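Local structure of protein-tyrosine-phosphatase (Shewanella sp., 2Z72) at residues 73-78 / 203-208; 281-286 / 301-306; 108-113 / 144-149; 289-294 / 312-317; 194-199 / 223-228. The protein catalyses the dephosphorylation of phosphotyrosine at low temperature, probably through the two-zinc centre of a calcineurin-like phosphoesterase fold. All blocks are in the same frame, centred on the assembly; numbering follows the deposited sequence. Where two conformers were deposited one is given.

Interaction 1. Residues 73-78 / 203-208; sequences VVALSD and VLYMHG. With ZN (zinc ion), chain C; ZN (zinc ion), chain B.
D78 and H207 meet at the metal-bearing ends of two segments whose touching parts, residues 73-78 and 205-207, point within 7° of each other; their strands belong to different sheets. No hydrogen bond crosses between them: the strands pack face to face, through side chains, in the calcineurin-like phosphoesterase core. Farthest from the metals, V73 and Y205 reach toward each other tip to tip, V73 CG1 lying 3.5 Å from Y205 OH. The methyl of A75 comes near the plane of the same ring at its edge, with A75 CB 4.1 Å from Y205 CE2. A small residue and a branched one on strand 72-76 thus leave room for one large aromatic from the strand opposite.

At the other end the carboxylate of D78 crosses the imidazole of H207 at a slant, their planes 31° apart. D78 OD1 lies in the ring plane at its edge, 3.1 Å from H207 CE1. H207 CG is anti to the backbone N (chi1 -177°), and the ring presents NE2 to one zinc ion at 2.0 Å while ND1 is hydrogen-bonded to T112 O. D78 OD1 binds the second zinc ion, also at 2.0 Å. Its other oxygen, D78 OD2, takes a 2.6 Å hydrogen bond from S77 OG, which comes from above the carboxylate plane, and a further one from H286 N, so both oxygens are fixed.

Aspartate and histidine therefore each hold one metal, with a water joining the two zinc ions. Related two-metal phosphoesterases probably use such a water to attack phosphorus, and this contact would help to place it, together with the metals' other ligands.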
# COMPACT_ATOMS: atom_id res chain seq x y z
N VAL A 73 7.39 -4.05 14.00
CA VAL A 73 6.56 -3.83 12.80
C VAL A 73 5.82 -2.50 13.01
O VAL A 73 5.34 -2.23 14.11
CB VAL A 73 5.54 -4.97 12.62
CG1 VAL A 73 4.69 -4.76 11.34
CG2 VAL A 73 6.21 -6.33 12.52
N VAL A 74 5.69 -1.73 11.95
CA VAL A 74 4.78 -0.59 11.90
C VAL A 74 3.81 -0.79 10.76
O VAL A 74 4.14 -1.27 9.67
CB VAL A 74 5.70 0.64 11.77
CG1 VAL A 74 6.45 0.70 10.43
CG2 VAL A 74 4.87 1.89 11.90
N ALA A 75 2.54 -0.42 10.99
CA ALA A 75 1.51 -0.58 9.98
C ALA A 75 0.71 0.70 9.82
O ALA A 75 0.45 1.42 10.81
CB ALA A 75 0.58 -1.73 10.34
N LEU A 76 0.30 0.96 8.61
CA LEU A 76 -0.49 2.13 8.24
C LEU A 76 -1.11 1.87 6.89
O LEU A 76 -0.79 0.89 6.22
CB LEU A 76 0.31 3.44 8.28
CG LEU A 76 1.42 3.57 7.19
CD1 LEU A 76 1.97 4.99 7.20
CD2 LEU A 76 2.58 2.63 7.39
N SER A 77 -2.02 2.73 6.43
CA SER A 77 -2.81 2.39 5.25
C SER A 77 -3.55 3.59 4.70
O SER A 77 -3.70 4.61 5.34
CB SER A 77 -3.88 1.39 5.70
OG SER A 77 -4.42 0.68 4.60
N ASP A 78 -4.03 3.44 3.48
CA ASP A 78 -5.00 4.35 2.86
C ASP A 78 -4.49 5.79 2.82
O ASP A 78 -5.17 6.75 3.13
CB ASP A 78 -6.35 4.26 3.59
CG ASP A 78 -7.00 2.90 3.38
OD1 ASP A 78 -7.79 2.70 2.43
OD2 ASP A 78 -6.66 1.97 4.16
N VAL A 203 0.19 -12.10 13.46
CA VAL A 203 -0.69 -11.06 12.95
C VAL A 203 -0.89 -11.24 11.45
O VAL A 203 0.08 -11.47 10.71
CB VAL A 203 -0.13 -9.66 13.25
CG1 VAL A 203 -1.08 -8.58 12.79
CG2 VAL A 203 0.21 -9.51 14.72
N LEU A 204 -2.13 -11.13 11.01
CA LEU A 204 -2.50 -11.16 9.58
C LEU A 204 -2.80 -9.75 9.12
O LEU A 204 -3.48 -9.02 9.84
CB LEU A 204 -3.70 -12.07 9.37
CG LEU A 204 -3.92 -12.64 7.96
CD1 LEU A 204 -2.87 -13.67 7.61
CD2 LEU A 204 -5.31 -13.28 7.89
N TYR A 205 -2.36 -9.39 7.92
CA TYR A 205 -2.48 -8.03 7.37
C TYR A 205 -3.10 -8.13 5.98
O TYR A 205 -2.62 -8.86 5.12
CB TYR A 205 -1.12 -7.40 7.22
CG TYR A 205 -0.34 -7.20 8.47
CD1 TYR A 205 0.41 -8.23 9.01
CD2 TYR A 205 -0.32 -5.97 9.12
CE1 TYR A 205 1.14 -8.08 10.18
CE2 TYR A 205 0.39 -5.82 10.29
CZ TYR A 205 1.15 -6.87 10.83
OH TYR A 205 1.83 -6.66 12.00
N MET A 206 -4.10 -7.29 5.71
CA MET A 206 -4.64 -7.11 4.38
C MET A 206 -5.49 -5.83 4.38
O MET A 206 -5.77 -5.23 5.40
CB MET A 206 -5.44 -8.34 3.95
CG MET A 206 -6.84 -8.57 4.47
SD MET A 206 -7.00 -8.77 6.26
CE MET A 206 -5.85 -10.14 6.49
N HIS A 207 -5.90 -5.45 3.17
CA HIS A 207 -6.55 -4.15 3.06
C HIS A 207 -7.94 -4.09 3.69
O HIS A 207 -8.22 -3.18 4.48
CB HIS A 207 -6.61 -3.78 1.57
CG HIS A 207 -7.20 -2.42 1.38
ND1 HIS A 207 -6.54 -1.29 1.84
CD2 HIS A 207 -8.34 -1.99 0.82
CE1 HIS A 207 -7.29 -0.25 1.59
NE2 HIS A 207 -8.42 -0.60 0.94
N GLY A 208 -8.82 -5.01 3.34
CA GLY A 208 -10.22 -4.99 3.74
C GLY A 208 -10.52 -5.88 4.92
O GLY A 208 -10.92 -5.44 6.01
ZN ZN C . -9.91 0.56 0.26
ZN ZN B . -8.97 3.55 1.07
O HOH W 1 -9.85 4.75 2.58
O HOH W 2 -10.50 2.32 0.89

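Interaction 2. Residues 281-286 / 301-306; sequences HIVVGH and IAVDSS. With ZN (zinc ion), chain C.
V283 and V284 pair with I301 and A302 as neighbouring parallel strands. Three backbone hydrogen bonds carry the pairing: I301 N to I282 O, V284 N to I301 O at 3.0 Å, and V303 N to V284 O at 2.8 Å. Between them V283 CA gives a weaker CA-H...O contact to I301 O.

Apolar contacts follow on the side of V283 and I301, where branched residues suit a buried strand. V283 CG1 meets V303 CG2 at 3.7 Å, the two side chains crossing at about a right angle, and L316 of the other sheet packs onto V283, I301 and V303.

The polar contacts gather round H286 and D304. A water accepts from D304 N, and D304 OD2 takes the 3.0 Å bond from S306 N that makes an Asx turn, while D304 OD1 is bonded to S288 OG. H286 ND1 binds a zinc ion at 2.1 Å, and H286 O accepts from the water that the two zinc ions share.

D304 OD1 also lies close to D78 OD2. Two carboxylates side by side would repel each other, and the neighbouring zinc ions probably offset that negative charge.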
# COMPACT_ATOMS: atom_id res chain seq x y z
N HIS A 281 -4.31 -11.43 15.93
CA HIS A 281 -4.79 -10.16 15.53
C HIS A 281 -4.85 -10.12 13.99
O HIS A 281 -4.04 -10.77 13.34
CB HIS A 281 -3.93 -8.96 15.94
CG HIS A 281 -3.54 -8.97 17.37
ND1 HIS A 281 -4.29 -8.51 18.41
CD2 HIS A 281 -2.43 -9.53 17.95
CE1 HIS A 281 -3.66 -8.72 19.54
NE2 HIS A 281 -2.50 -9.35 19.32
N ILE A 282 -5.76 -9.29 13.50
CA ILE A 282 -5.86 -8.96 12.09
C ILE A 282 -5.83 -7.44 11.94
O ILE A 282 -6.57 -6.76 12.68
CB ILE A 282 -7.12 -9.55 11.41
CG1 ILE A 282 -7.15 -11.07 11.60
CG2 ILE A 282 -7.18 -9.23 9.92
CD1 ILE A 282 -8.46 -11.72 11.18
N VAL A 283 -4.96 -6.95 11.11
CA VAL A 283 -4.75 -5.52 10.88
C VAL A 283 -5.27 -5.19 9.49
O VAL A 283 -4.83 -5.83 8.50
CB VAL A 283 -3.27 -5.22 11.01
CG1 VAL A 283 -2.96 -3.76 10.55
CG2 VAL A 283 -2.81 -5.38 12.42
N VAL A 284 -6.19 -4.24 9.42
CA VAL A 284 -6.83 -3.90 8.17
C VAL A 284 -6.92 -2.37 7.98
O VAL A 284 -6.93 -1.61 8.97
CB VAL A 284 -8.26 -4.45 8.07
CG1 VAL A 284 -8.23 -5.96 8.21
CG2 VAL A 284 -9.19 -3.86 9.15
N GLY A 285 -6.98 -1.99 6.73
CA GLY A 285 -7.24 -0.60 6.35
C GLY A 285 -8.66 -0.46 5.84
O GLY A 285 -9.60 -1.01 6.47
N HIS A 286 -8.84 0.24 4.72
CA HIS A 286 -9.97 0.33 3.84
C HIS A 286 -11.17 1.08 4.38
O HIS A 286 -11.79 1.83 3.62
CB HIS A 286 -10.42 -1.08 3.37
CG HIS A 286 -11.50 -1.15 2.35
ND1 HIS A 286 -11.49 -0.60 1.11
CD2 HIS A 286 -12.68 -1.83 2.42
CE1 HIS A 286 -12.62 -0.92 0.53
NE2 HIS A 286 -13.40 -1.68 1.28
N ILE A 301 -7.26 -4.59 14.45
CA ILE A 301 -6.76 -3.21 14.55
C ILE A 301 -6.98 -2.56 13.20
O ILE A 301 -6.51 -3.02 12.19
CB ILE A 301 -5.30 -3.08 14.97
CG1 ILE A 301 -4.93 -4.00 16.16
CG2 ILE A 301 -4.99 -1.63 15.28
CD1 ILE A 301 -5.59 -3.64 17.47
N ALA A 302 -7.73 -1.42 13.28
CA ALA A 302 -8.02 -0.60 12.11
C ALA A 302 -6.92 0.42 11.95
O ALA A 302 -6.63 1.21 12.85
CB ALA A 302 -9.36 0.11 12.33
N VAL A 303 -6.26 0.41 10.79
CA VAL A 303 -5.15 1.32 10.52
C VAL A 303 -5.41 2.23 9.32
O VAL A 303 -4.46 2.89 8.89
CB VAL A 303 -3.81 0.56 10.41
CG1 VAL A 303 -3.49 -0.17 11.72
CG2 VAL A 303 -3.76 -0.41 9.24
N ASP A 304 -6.64 2.33 8.87
CA ASP A 304 -7.01 3.47 8.03
C ASP A 304 -7.40 4.57 9.01
O ASP A 304 -8.50 4.50 9.58
CB ASP A 304 -8.08 3.13 7.04
CG ASP A 304 -8.51 4.31 6.17
OD1 ASP A 304 -9.27 4.05 5.23
OD2 ASP A 304 -8.05 5.46 6.46
N SER A 305 -6.53 5.52 9.20
CA SER A 305 -6.73 6.63 10.11
C SER A 305 -7.14 7.91 9.45
O SER A 305 -6.91 9.00 9.97
CB SER A 305 -5.42 6.81 10.86
OG SER A 305 -4.51 7.16 9.88
N SER A 306 -7.73 7.77 8.27
CA SER A 306 -8.23 8.92 7.51
C SER A 306 -7.15 9.87 7.03
O SER A 306 -7.41 11.07 6.87
CB SER A 306 -9.34 9.65 8.28
OG SER A 306 -10.46 8.77 8.46
ZN ZN C . -9.91 0.56 0.26
O HOH W 3 -9.23 0.69 9.05
O HOH W 2 -10.50 2.32 0.89

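Interaction 3. Residues 108-113 / 144-149; sequences HMVMTG and HLLMGN. With ZN (zinc ion), chain C.
The imidazoles of H108 and H144 meet obliquely, their planes at 41°, beside the paired strands of a beta-alpha-beta unit made of strand 108-111, helix 122-138 and strand 142-145. At the edge of the H144 ring lie H108 CB, H108 ND1 and M109 O, while V110 CG2 approaches at a slant and Y67 meets the ring edge-to-face. H108 ND1 and H144 NE2 share a nearly straight hydrogen bond of 2.8 Å in which either nitrogen could be the donor. Histidine suits both places because one ring nitrogen can satisfy another in a buried setting.

The strands run parallel, with H144 N bonded to M109 O at 2.8 Å, M111 N to H144 O, and L146 N to M111 O. On the face bearing V110, V110 CG1 packs on L146 CD1 at 3.9 Å, and T112 CG2 adds to the same methyl. On the face bearing M111 and L145, those side chains lie side by side and point the same way; M111 CG lies 3.9 Å from L145 CD1, and the thioether then bends away at chi3. M129 of the crossover helix covers M111.

Beyond the strands the segments close in until G113 and G148 have their CA atoms 3.9 Å apart. Glycine fits at G113 first because its backbone angles (phi 95°, psi 172°) would jam a CB against the carbonyl O of T112, and second because that CB would collide with G148 CA. G148 is the N-cap of helix 149-156, whose first residue is a zinc ligand: N149 OD1 binds the metal at 2.1 Å.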
# COMPACT_ATOMS: atom_id res chain seq x y z
N HIS A 108 10.00 -4.00 10.06
CA HIS A 108 9.14 -4.14 8.91
C HIS A 108 8.04 -3.12 8.95
O HIS A 108 7.44 -2.89 9.98
CB HIS A 108 8.54 -5.54 8.81
CG HIS A 108 9.57 -6.59 8.49
ND1 HIS A 108 9.15 -7.74 7.83
CD2 HIS A 108 10.87 -6.70 8.72
CE1 HIS A 108 10.24 -8.51 7.67
NE2 HIS A 108 11.28 -7.92 8.18
N MET A 109 7.75 -2.50 7.79
CA MET A 109 6.59 -1.68 7.62
C MET A 109 5.57 -2.43 6.79
O MET A 109 5.95 -3.00 5.76
CB MET A 109 6.97 -0.38 6.85
CG MET A 109 5.77 0.43 6.45
SD MET A 109 6.19 1.96 5.57
CE MET A 109 6.82 2.94 6.85
N VAL A 110 4.31 -2.42 7.18
CA VAL A 110 3.24 -2.96 6.36
C VAL A 110 2.33 -1.78 6.00
O VAL A 110 1.69 -1.20 6.88
CB VAL A 110 2.41 -4.05 7.04
CG1 VAL A 110 1.47 -4.67 6.04
CG2 VAL A 110 3.33 -5.13 7.65
N MET A 111 2.30 -1.44 4.74
CA MET A 111 1.34 -0.44 4.25
C MET A 111 0.24 -1.21 3.54
O MET A 111 0.45 -1.75 2.46
CB MET A 111 2.04 0.57 3.31
CG MET A 111 1.01 1.55 2.72
SD MET A 111 1.76 2.97 1.89
CE MET A 111 2.39 3.90 3.28
N THR A 112 -0.91 -1.31 4.18
CA THR A 112 -1.97 -2.23 3.74
C THR A 112 -2.85 -1.65 2.64
O THR A 112 -4.08 -1.78 2.72
CB THR A 112 -2.82 -2.70 4.93
OG1 THR A 112 -3.37 -1.61 5.61
CG2 THR A 112 -1.95 -3.46 5.96
N GLY A 113 -2.23 -1.07 1.60
CA GLY A 113 -2.97 -0.68 0.40
C GLY A 113 -3.45 0.76 0.35
O GLY A 113 -3.35 1.55 1.28
N HIS A 144 6.55 -3.91 3.23
CA HIS A 144 5.51 -4.71 2.63
C HIS A 144 4.44 -3.74 2.15
O HIS A 144 3.62 -3.26 2.92
CB HIS A 144 4.88 -5.68 3.63
CG HIS A 144 5.86 -6.56 4.29
ND1 HIS A 144 6.29 -7.77 3.75
CD2 HIS A 144 6.50 -6.41 5.48
CE1 HIS A 144 7.12 -8.27 4.62
NE2 HIS A 144 7.31 -7.48 5.68
N LEU A 145 4.46 -3.45 0.83
CA LEU A 145 3.37 -2.66 0.26
C LEU A 145 2.34 -3.66 -0.24
O LEU A 145 2.64 -4.43 -1.16
CB LEU A 145 3.84 -1.83 -0.91
CG LEU A 145 2.73 -1.06 -1.65
CD1 LEU A 145 1.91 -0.18 -0.71
CD2 LEU A 145 3.33 -0.27 -2.77
N LEU A 146 1.17 -3.68 0.38
CA LEU A 146 0.12 -4.58 -0.03
C LEU A 146 -0.80 -3.88 -1.02
O LEU A 146 -1.04 -2.66 -0.95
CB LEU A 146 -0.73 -5.12 1.12
CG LEU A 146 0.06 -5.70 2.27
CD1 LEU A 146 -0.90 -6.27 3.32
CD2 LEU A 146 1.05 -6.77 1.80
N MET A 147 -1.36 -4.65 -1.94
CA MET A 147 -2.39 -4.14 -2.85
C MET A 147 -3.72 -3.92 -2.18
O MET A 147 -4.25 -4.81 -1.52
CB MET A 147 -2.63 -5.12 -3.98
CG MET A 147 -1.44 -5.40 -4.88
SD MET A 147 -1.11 -4.05 -6.07
CE MET A 147 -2.31 -4.38 -7.31
N GLY A 148 -4.25 -2.71 -2.31
CA GLY A 148 -5.60 -2.42 -1.88
C GLY A 148 -6.57 -2.41 -2.99
O GLY A 148 -6.24 -2.66 -4.18
N ASN A 149 -7.85 -2.10 -2.70
CA ASN A 149 -8.82 -2.07 -3.77
C ASN A 149 -8.52 -0.97 -4.79
O ASN A 149 -8.79 -1.22 -5.98
CB ASN A 149 -10.28 -1.99 -3.26
CG ASN A 149 -10.61 -0.75 -2.50
OD1 ASN A 149 -9.88 -0.36 -1.59
ND2 ASN A 149 -11.74 -0.12 -2.75
ZN ZN C . -9.91 0.56 0.26
O HOH W 2 -10.50 2.32 0.89

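Interaction 4. Residues 289-294 / 312-317; sequences QERVLG and SGELLL
E314 reaches across to the turn at R291 and V292, and its side chain can be followed outward atom by atom. CB rests against the V292 methyl, with E314 CB 3.7 Å from V292 CG2. CG is anti to the carbonyl carbon (chi1 -56°), and the chain is extended beyond it. E314 CD lies 3.7 Å from R291 CB, and E314 OE2 comes closer still to the same carbon, at 3.2 Å. The carboxylate oxygens divide their work: E314 OE2 accepts the hydrogen bond of V292 N at 2.9 Å, met from above the carboxylate plane, while E314 OE1 forms a salt bridge with R325. A water 2.8 Å from E314 OE1 is also within reach of E290 O.

Glutamate suits this buried place because its length carries a charged acceptor to a backbone N-H, and R325 would balance the charge. R291 meets the carboxylate through its CB, while its guanidinium is turned away and has L293 CD2 over its centre. V292 points toward residues 312-317, its CG2 3.7 Å from L315 C and its CG1 4.2 Å from L316 CB, a compact branched residue packed between the two segments.

The contact joins two sheets. V292 lies just ahead of strand 293-295, at the edge of one sheet, and E314 just ahead of strand 315-319 of the other, while I301 of strand 300-302 packs against both V292 and L316.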
# COMPACT_ATOMS: atom_id res chain seq x y z
N GLN A 289 -11.23 5.28 9.79
CA GLN A 289 -11.46 5.64 11.20
C GLN A 289 -10.83 6.97 11.57
O GLN A 289 -9.98 7.51 10.85
CB GLN A 289 -10.86 4.55 12.11
CG GLN A 289 -11.33 3.16 11.78
CD GLN A 289 -12.83 3.00 11.78
OE1 GLN A 289 -13.44 2.43 10.84
NE2 GLN A 289 -13.41 3.50 12.82
N GLU A 290 -11.22 7.53 12.70
CA GLU A 290 -10.68 8.82 13.14
C GLU A 290 -9.27 8.70 13.69
O GLU A 290 -8.60 9.70 13.89
CB GLU A 290 -11.60 9.42 14.22
CG GLU A 290 -13.00 9.70 13.69
CD GLU A 290 -13.91 10.33 14.72
OE1 GLU A 290 -15.15 10.38 14.52
OE2 GLU A 290 -13.46 10.83 15.77
N ARG A 291 -8.85 7.45 13.98
CA ARG A 291 -7.58 7.17 14.63
C ARG A 291 -7.28 5.71 14.44
O ARG A 291 -8.17 4.94 14.05
CB ARG A 291 -7.56 7.49 16.15
CG ARG A 291 -8.66 6.82 16.94
CD ARG A 291 -8.55 7.09 18.44
NE ARG A 291 -9.42 6.11 19.12
CZ ARG A 291 -10.73 6.24 19.23
NH1 ARG A 291 -11.37 7.33 18.74
NH2 ARG A 291 -11.37 5.26 19.83
N VAL A 292 -6.05 5.28 14.68
CA VAL A 292 -5.75 3.83 14.79
C VAL A 292 -6.49 3.33 16.05
O VAL A 292 -6.44 3.95 17.09
CB VAL A 292 -4.26 3.61 14.87
CG1 VAL A 292 -3.91 2.23 15.48
CG2 VAL A 292 -3.60 3.75 13.51
N LEU A 293 -7.24 2.25 15.89
CA LEU A 293 -8.02 1.79 17.04
C LEU A 293 -8.20 0.28 16.90
O LEU A 293 -8.21 -0.30 15.81
CB LEU A 293 -9.32 2.50 17.11
CG LEU A 293 -10.23 2.45 15.88
CD1 LEU A 293 -11.06 1.19 15.75
CD2 LEU A 293 -11.12 3.67 16.01
N GLY A 294 -8.47 -0.27 18.06
CA GLY A 294 -8.82 -1.68 18.13
C GLY A 294 -10.30 -1.94 18.30
O GLY A 294 -11.01 -1.12 18.91
N SER A 312 -4.18 14.63 8.85
CA SER A 312 -3.40 13.91 9.87
C SER A 312 -3.51 12.42 9.60
O SER A 312 -4.35 11.99 8.83
CB SER A 312 -3.88 14.21 11.27
OG SER A 312 -5.20 13.74 11.44
N GLY A 313 -2.68 11.64 10.30
CA GLY A 313 -2.79 10.21 10.30
C GLY A 313 -2.03 9.67 11.48
O GLY A 313 -1.36 10.38 12.21
N GLU A 314 -2.05 8.39 11.72
CA GLU A 314 -1.56 7.59 12.75
C GLU A 314 -1.07 6.26 12.20
O GLU A 314 -1.42 5.81 11.09
CB GLU A 314 -2.63 7.31 13.84
CG GLU A 314 -3.18 8.63 14.39
CD GLU A 314 -4.01 8.43 15.66
OE1 GLU A 314 -4.39 9.48 16.26
OE2 GLU A 314 -4.36 7.27 15.99
N LEU A 315 -0.27 5.60 13.03
CA LEU A 315 0.23 4.25 12.71
C LEU A 315 0.08 3.36 13.91
O LEU A 315 -0.19 3.78 15.05
CB LEU A 315 1.65 4.35 12.17
CG LEU A 315 2.71 5.07 13.00
CD1 LEU A 315 3.21 4.25 14.18
CD2 LEU A 315 3.89 5.42 12.08
N LEU A 316 0.31 2.07 13.67
CA LEU A 316 0.35 1.03 14.66
C LEU A 316 1.77 0.50 14.75
O LEU A 316 2.38 0.20 13.72
CB LEU A 316 -0.61 -0.10 14.25
CG LEU A 316 -0.54 -1.38 15.09
CD1 LEU A 316 -1.05 -1.12 16.51
CD2 LEU A 316 -1.34 -2.48 14.43
N LEU A 317 2.27 0.38 15.96
CA LEU A 317 3.56 -0.21 16.24
C LEU A 317 3.34 -1.50 17.00
O LEU A 317 2.62 -1.50 18.00
CB LEU A 317 4.42 0.74 17.03
CG LEU A 317 5.78 0.29 17.51
CD1 LEU A 317 6.71 -0.08 16.40
CD2 LEU A 317 6.36 1.44 18.41
O HOH W 4 -6.49 11.18 15.49

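Interaction 5. Residues 194-199 / 223-228; sequences KNTIIK and KANALY
Helix 221-231 packs against residues 195-197, where the chain leads into strand 197-200, in a helix-on-sheet contact, its N225 and Y228 meeting N195, T196 and I197. The axes of residues 197-199 and of helix residues 223-228 come within 9.2 Å and run roughly antiparallel at 147°. The N225 amide binds both the N-H and the C=O of I197, much as a backbone partner would. N225 OD1 accepts from two successive backbone groups: T196 N at 2.8 Å, which stands above the carbonyl plane, and I197 N at 3.0 Å, which lies in that plane on a lone pair. N225 ND2 donates to I197 O at 2.8 Å and is also bonded to D65. Having a donor and an acceptor on one flat group is what suits asparagine to this buried place, since three bonds across the contact fix its rotation.

N195 crosses the N225 side chain at about a right angle, and its own OD1 is bonded to R229. On the apolar side, I197 CD1 touches A224 CB at 4.3 Å and lies at the edge of the Y228 ring; the small side chain of A224 is consistent with this close approach.

T196 serves both kinds of contact. T196 CG2, anti to the backbone N, stands over a face of Y228, offset toward the rim and 3.8 Å from the ring centroid, as a CH-pi contact. Its hydroxyl OG1 donates to a water at 2.9 Å, and that water in turn donates to K194 O and to N225 O of the helix.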
# COMPACT_ATOMS: atom_id res chain seq x y z
N LYS A 194 3.81 -7.30 -5.87
CA LYS A 194 3.40 -7.22 -4.48
C LYS A 194 2.37 -8.27 -4.08
O LYS A 194 1.64 -8.82 -4.89
CB LYS A 194 2.91 -5.79 -4.19
CG LYS A 194 3.99 -4.73 -4.38
CD LYS A 194 5.29 -4.99 -3.61
CE LYS A 194 6.34 -3.94 -3.79
NZ LYS A 194 7.60 -4.37 -3.10
N ASN A 195 2.39 -8.54 -2.77
CA ASN A 195 1.39 -9.36 -2.11
C ASN A 195 0.15 -8.53 -1.82
O ASN A 195 0.14 -7.30 -1.85
CB ASN A 195 1.95 -9.96 -0.83
CG ASN A 195 3.03 -10.98 -1.11
OD1 ASN A 195 2.80 -11.90 -1.91
ND2 ASN A 195 4.20 -10.85 -0.52
N THR A 196 -0.90 -9.27 -1.46
CA THR A 196 -2.19 -8.73 -1.06
C THR A 196 -2.51 -9.06 0.39
O THR A 196 -3.10 -8.27 1.11
CB THR A 196 -3.27 -9.17 -2.06
OG1 THR A 196 -2.85 -8.81 -3.38
CG2 THR A 196 -4.61 -8.51 -1.83
N ILE A 197 -2.14 -10.27 0.85
CA ILE A 197 -2.36 -10.71 2.20
C ILE A 197 -1.04 -11.24 2.75
O ILE A 197 -0.42 -12.08 2.09
CB ILE A 197 -3.43 -11.83 2.27
CG1 ILE A 197 -4.73 -11.44 1.61
CG2 ILE A 197 -3.69 -12.23 3.73
CD1 ILE A 197 -5.53 -12.60 1.04
N ILE A 198 -0.63 -10.83 3.94
CA ILE A 198 0.59 -11.39 4.55
C ILE A 198 0.35 -11.69 6.02
O ILE A 198 -0.57 -11.20 6.66
CB ILE A 198 1.81 -10.48 4.36
CG1 ILE A 198 1.71 -9.17 5.15
CG2 ILE A 198 2.08 -10.25 2.90
CD1 ILE A 198 3.00 -8.37 5.20
N LYS A 199 1.24 -12.53 6.54
CA LYS A 199 1.27 -12.90 7.96
C LYS A 199 2.65 -12.62 8.49
O LYS A 199 3.64 -13.05 7.91
CB LYS A 199 0.95 -14.40 8.08
CG LYS A 199 0.81 -14.90 9.52
CD LYS A 199 0.46 -16.44 9.52
CE LYS A 199 0.52 -17.06 10.88
NZ LYS A 199 0.34 -18.52 10.68
N LYS A 223 -1.82 -19.14 -2.63
CA LYS A 223 -2.71 -19.30 -3.77
C LYS A 223 -3.37 -17.97 -4.12
O LYS A 223 -3.43 -17.56 -5.30
CB LYS A 223 -3.75 -20.39 -3.55
CG LYS A 223 -4.65 -20.56 -4.76
CD LYS A 223 -5.56 -21.77 -4.59
CE LYS A 223 -6.40 -22.04 -5.82
NZ LYS A 223 -7.45 -23.06 -5.72
N ALA A 224 -3.86 -17.27 -3.10
CA ALA A 224 -4.53 -15.98 -3.34
C ALA A 224 -3.56 -14.95 -3.86
O ALA A 224 -3.85 -14.27 -4.84
CB ALA A 224 -5.17 -15.54 -2.04
N ASN A 225 -2.39 -14.81 -3.24
CA ASN A 225 -1.43 -13.80 -3.66
C ASN A 225 -0.98 -14.04 -5.10
O ASN A 225 -0.79 -13.07 -5.85
CB ASN A 225 -0.24 -13.73 -2.71
CG ASN A 225 -0.58 -13.07 -1.42
OD1 ASN A 225 -1.32 -12.05 -1.39
ND2 ASN A 225 -0.12 -13.58 -0.29
N ALA A 226 -0.79 -15.28 -5.50
CA ALA A 226 -0.42 -15.58 -6.85
C ALA A 226 -1.55 -15.27 -7.83
O ALA A 226 -1.31 -14.73 -8.94
CB ALA A 226 -0.02 -17.08 -6.95
N LEU A 227 -2.78 -15.61 -7.47
CA LEU A 227 -3.91 -15.26 -8.37
C LEU A 227 -4.08 -13.77 -8.51
O LEU A 227 -4.42 -13.30 -9.63
CB LEU A 227 -5.18 -15.91 -7.82
CG LEU A 227 -5.33 -17.40 -8.05
CD1 LEU A 227 -6.54 -17.93 -7.30
CD2 LEU A 227 -5.50 -17.69 -9.54
N TYR A 228 -3.85 -13.03 -7.43
CA TYR A 228 -3.96 -11.57 -7.52
C TYR A 228 -2.89 -11.03 -8.50
O TYR A 228 -3.22 -10.17 -9.33
CB TYR A 228 -3.77 -10.97 -6.17
CG TYR A 228 -4.97 -10.97 -5.25
CD1 TYR A 228 -4.98 -11.50 -3.97
CD2 TYR A 228 -6.16 -10.34 -5.66
CE1 TYR A 228 -6.04 -11.48 -3.17
CE2 TYR A 228 -7.25 -10.28 -4.83
CZ TYR A 228 -7.20 -10.84 -3.58
OH TYR A 228 -8.27 -10.78 -2.70
O HOH W 5 -0.73 -10.38 -4.54

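In the fold
Along the chain, interaction 3 is nested within the loop that interaction 1 closes, interactions 1 and 5 interleave, and interactions 2 and 4 also alternate. Strands 203-206, 281-284 and 300-302 of one sheet, with strands 72-76 and 108-111 of the other, end near the two zinc ions. Interactions 1, 2 and 3 share one zinc ion and the water between the metals; the centre of interaction 1 is about 6 Å from those of 2 and 3. Interactions 4 and 5, centres about 24 Å apart, lie farther out, the first joining the two sheets and the second setting a helix against one. The core thus gathers metal ligands from distant sequence positions into one site.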